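Side-chain contact in glycosyl transferase (Staphylococcus aureus, PDB 5TZJ), which is a family 2 glycosyltransferase, seen here with uridine-diphosphate-N-acetylglucosamine in the pocket of its nucleotide-binding domain: residues Val38-Thr43 and Gly72-Val77. Residues are numbered along the deposited sequence; the frame is centred on the assembly and turned at random.
Sequences VDDCST and GKPRNV. With UD1 (uridine-diphosphate-N-acetylglucosamine), chain C.
Val38 and Pro74 join a parallel strand to a helix in the GT-A-type, Rossmann-like domain of this family 2 glycosyltransferase. Val38 sits near the end of strand 33-39, and Pro74 lies in the first turn of helix 72-81. They are the two residues most covered by the contact. Their side chains cross at about a right angle. CG1 of Val38 lies anti to its backbone N (chi1 -178°) and reaches CB of Pro74 at 3.7 Å. CG2 of Val38 lies 3.5 Å from the carbonyl O of Pro74 and meets CG1 of Val77 at 4.2 Å, about one helical turn on. The contact is largely buried. The Val38 side chain also packs against that carbonyl through CB, 3.4 Å from O of Pro74.

Beyond the strand end the chain bends in an inverse gamma turn centred on Asp40. Asp40 meets the proline ring at a slant, with OD2 3.7 Å from CG of Pro74. Its other oxygen, OD1, accepts a hydrogen bond from the backbone N of Ser68. That bond probably helps hold the carboxylate beside the uracil of UD1. The ring of Pro74 also touches the base, with CG 3.4 Å from O2 of UD1. From the same helix, Arg75 extends to the N-acetylglucosamine of UD1, where NH2 of Arg75 donates to O4' at 2.8 Å. At the base, N3 of UD1 donates a nearly straight hydrogen bond (164°) to OD2 of Asp40 at 2.6 Å.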
loop_
_atom_site.group_PDB
_atom_site.type_symbol
_atom_site.label_atom_id
_atom_site.label_comp_id
_atom_site.label_asym_id
_atom_site.label_seq_id
_atom_site.Cartn_x
_atom_site.Cartn_y
_atom_site.Cartn_z
ATOM N N VAL A 38 -13.988 10.615 10.141
ATOM C CA VAL A 38 -13.995 9.866 11.383
ATOM C C VAL A 38 -12.747 10.231 12.178
ATOM O O VAL A 38 -11.614 9.996 11.739
ATOM C CB VAL A 38 -14.083 8.357 11.154
ATOM C CG1 VAL A 38 -14.129 7.623 12.541
ATOM C CG2 VAL A 38 -15.297 8.070 10.341
ATOM N N ASP A 39 -12.957 10.790 13.366
ATOM C CA ASP A 39 -11.861 11.301 14.168
ATOM C C ASP A 39 -11.439 10.231 15.168
ATOM O O ASP A 39 -12.265 9.735 15.955
ATOM C CB ASP A 39 -12.271 12.593 14.901
ATOM C CG ASP A 39 -11.144 13.140 15.750
ATOM O OD1 ASP A 39 -10.193 13.743 15.167
ATOM O OD2 ASP A 39 -11.193 12.936 16.986
ATOM N N ASP A 40 -10.164 9.887 15.145
ATOM C CA ASP A 40 -9.640 8.816 15.997
ATOM C C ASP A 40 -9.289 9.341 17.387
ATOM O O ASP A 40 -8.152 9.203 17.869
ATOM C CB ASP A 40 -8.431 8.166 15.329
ATOM C CG ASP A 40 -8.245 6.718 15.747
ATOM O OD1 ASP A 40 -8.971 6.284 16.692
ATOM O OD2 ASP A 40 -7.355 6.033 15.155
ATOM N N CYS A 41 -10.289 9.953 18.023
ATOM C CA CYS A 41 -10.201 10.446 19.403
ATOM C C CYS A 41 -9.106 11.508 19.552
ATOM O O CYS A 41 -8.210 11.398 20.393
ATOM C CB CYS A 41 -9.984 9.299 20.388
ATOM S SG CYS A 41 -10.512 9.771 22.084
ATOM N N SER A 42 -9.190 12.551 18.725
ATOM C CA SER A 42 -8.286 13.687 18.847
ATOM C C SER A 42 -8.492 14.404 20.172
ATOM O O SER A 42 -9.607 14.447 20.717
ATOM C CB SER A 42 -8.505 14.680 17.697
ATOM O OG SER A 42 -8.112 14.058 16.473
ATOM N N THR A 43 -7.398 14.975 20.691
ATOM C CA THR A 43 -7.499 15.856 21.846
ATOM C C THR A 43 -7.364 17.326 21.485
ATOM O O THR A 43 -7.476 18.173 22.373
ATOM C CB THR A 43 -6.438 15.494 22.887
ATOM O OG1 THR A 43 -5.144 15.551 22.261
ATOM C CG2 THR A 43 -6.688 14.075 23.441
ATOM N N GLY A 72 -6.809 2.437 10.130
ATOM C CA GLY A 72 -7.688 1.390 9.626
ATOM C C GLY A 72 -9.099 1.485 10.184
ATOM O O GLY A 72 -10.077 1.533 9.438
ATOM N N LYS A 73 -9.219 1.525 11.516
ATOM C CA LYS A 73 -10.554 1.532 12.112
ATOM C C LYS A 73 -11.364 2.775 11.730
ATOM O O LYS A 73 -12.516 2.617 11.286
ATOM C CB LYS A 73 -10.468 1.361 13.628
ATOM C CG LYS A 73 -11.896 1.325 14.215
ATOM C CD LYS A 73 -11.926 0.875 15.682
ATOM C CE LYS A 73 -13.363 0.546 16.117
ATOM N NZ LYS A 73 -13.324 0.235 17.605
ATOM N N PRO A 74 -10.831 4.008 11.799
ATOM C CA PRO A 74 -11.647 5.141 11.337
ATOM C C PRO A 74 -12.032 5.039 9.879
ATOM O O PRO A 74 -13.128 5.502 9.521
ATOM C CB PRO A 74 -10.779 6.376 11.621
ATOM C CG PRO A 74 -9.512 5.919 12.172
ATOM C CD PRO A 74 -9.608 4.449 12.494
ATOM N N ARG A 75 -11.184 4.448 9.001
ATOM C CA ARG A 75 -11.623 4.367 7.609
ATOM C C ARG A 75 -12.725 3.322 7.453
ATOM O O ARG A 75 -13.683 3.532 6.682
ATOM C CB ARG A 75 -10.468 4.093 6.624
ATOM C CG ARG A 75 -9.331 5.152 6.543
ATOM C CD ARG A 75 -8.178 4.613 5.628
ATOM N NE ARG A 75 -7.095 5.578 5.406
ATOM C CZ ARG A 75 -5.809 5.240 5.402
ATOM N NH1 ARG A 75 -5.492 3.972 5.628
ATOM N NH2 ARG A 75 -4.855 6.146 5.177
ATOM N N ASN A 76 -12.626 2.220 8.204
ATOM C CA ASN A 76 -13.683 1.192 8.220
ATOM C C ASN A 76 -15.015 1.755 8.707
ATOM O O ASN A 76 -16.069 1.474 8.120
ATOM C CB ASN A 76 -13.266 0.033 9.124
ATOM C CG ASN A 76 -12.133 -0.793 8.517
ATOM O OD1 ASN A 76 -11.902 -0.720 7.308
ATOM N ND2 ASN A 76 -11.475 -1.614 9.330
ATOM N N VAL A 77 -14.998 2.532 9.794
ATOM C CA VAL A 77 -16.231 3.163 10.276
ATOM C C VAL A 77 -16.805 4.067 9.205
ATOM O O VAL A 77 -18.019 4.045 8.928
ATOM C CB VAL A 77 -15.944 3.945 11.574
ATOM C CG1 VAL A 77 -17.200 4.724 12.048
ATOM C CG2 VAL A 77 -15.341 3.020 12.632
HETATM C "C1'" UD1 C . 1.010 6.772 4.607
HETATM C "C2'" UD1 C . -0.127 6.450 3.645
HETATM C "C3'" UD1 C . -1.367 6.360 4.469
HETATM C "C4'" UD1 C . -1.257 5.102 5.257
HETATM C "C5'" UD1 C . -0.174 5.315 6.316
HETATM C "C6'" UD1 C . 0.022 4.072 7.133
HETATM C "C7'" UD1 C . 0.502 7.291 1.365
HETATM C "C8'" UD1 C . 1.384 6.066 1.202
HETATM N "N2'" UD1 C . -0.235 7.492 2.587
HETATM O "O1'" UD1 C . 0.746 8.030 5.110
HETATM O "O3'" UD1 C . -2.577 6.427 3.661
HETATM O "O4'" UD1 C . -2.504 4.791 5.848
HETATM O "O5'" UD1 C . 1.111 5.694 5.665
HETATM O "O6'" UD1 C . 0.041 2.947 6.288
HETATM O "O7'" UD1 C . 0.423 8.104 0.515
HETATM N N1 UD1 C . -4.674 8.501 11.604
HETATM C C2 UD1 C . -5.819 7.974 12.400
HETATM N N3 UD1 C . -5.588 7.332 13.732
HETATM C C4 UD1 C . -4.220 7.221 14.228
HETATM C C5 UD1 C . -3.069 7.728 13.411
HETATM C C6 UD1 C . -3.313 8.364 12.095
HETATM O O2 UD1 C . -6.908 8.074 11.979
HETATM O O4 UD1 C . -4.035 6.713 15.286
HETATM C C1B UD1 C . -4.937 9.058 10.302
HETATM C C2B UD1 C . -4.155 10.449 9.986
HETATM O "O2'" UD1 C . -4.911 11.573 10.589
HETATM C C3B UD1 C . -4.071 10.479 8.657
HETATM C C4B UD1 C . -4.011 9.007 8.202
HETATM O O4B UD1 C . -4.495 8.178 9.406
HETATM O O3B UD1 C . -5.323 11.042 8.034
HETATM C C5B UD1 C . -2.709 8.538 7.860
HETATM O O5B UD1 C . -1.851 8.682 8.959
HETATM P PA UD1 C . -0.427 9.465 8.678
HETATM O O1A UD1 C . 0.242 9.811 9.983
HETATM O O2A UD1 C . -0.676 10.699 7.830
HETATM O O3A UD1 C . 0.453 8.357 7.795
HETATM P PB UD1 C . 1.430 8.635 6.489
HETATM O O1B UD1 C . 1.723 10.098 6.242
HETATM O O2B UD1 C . 2.700 7.934 6.944
#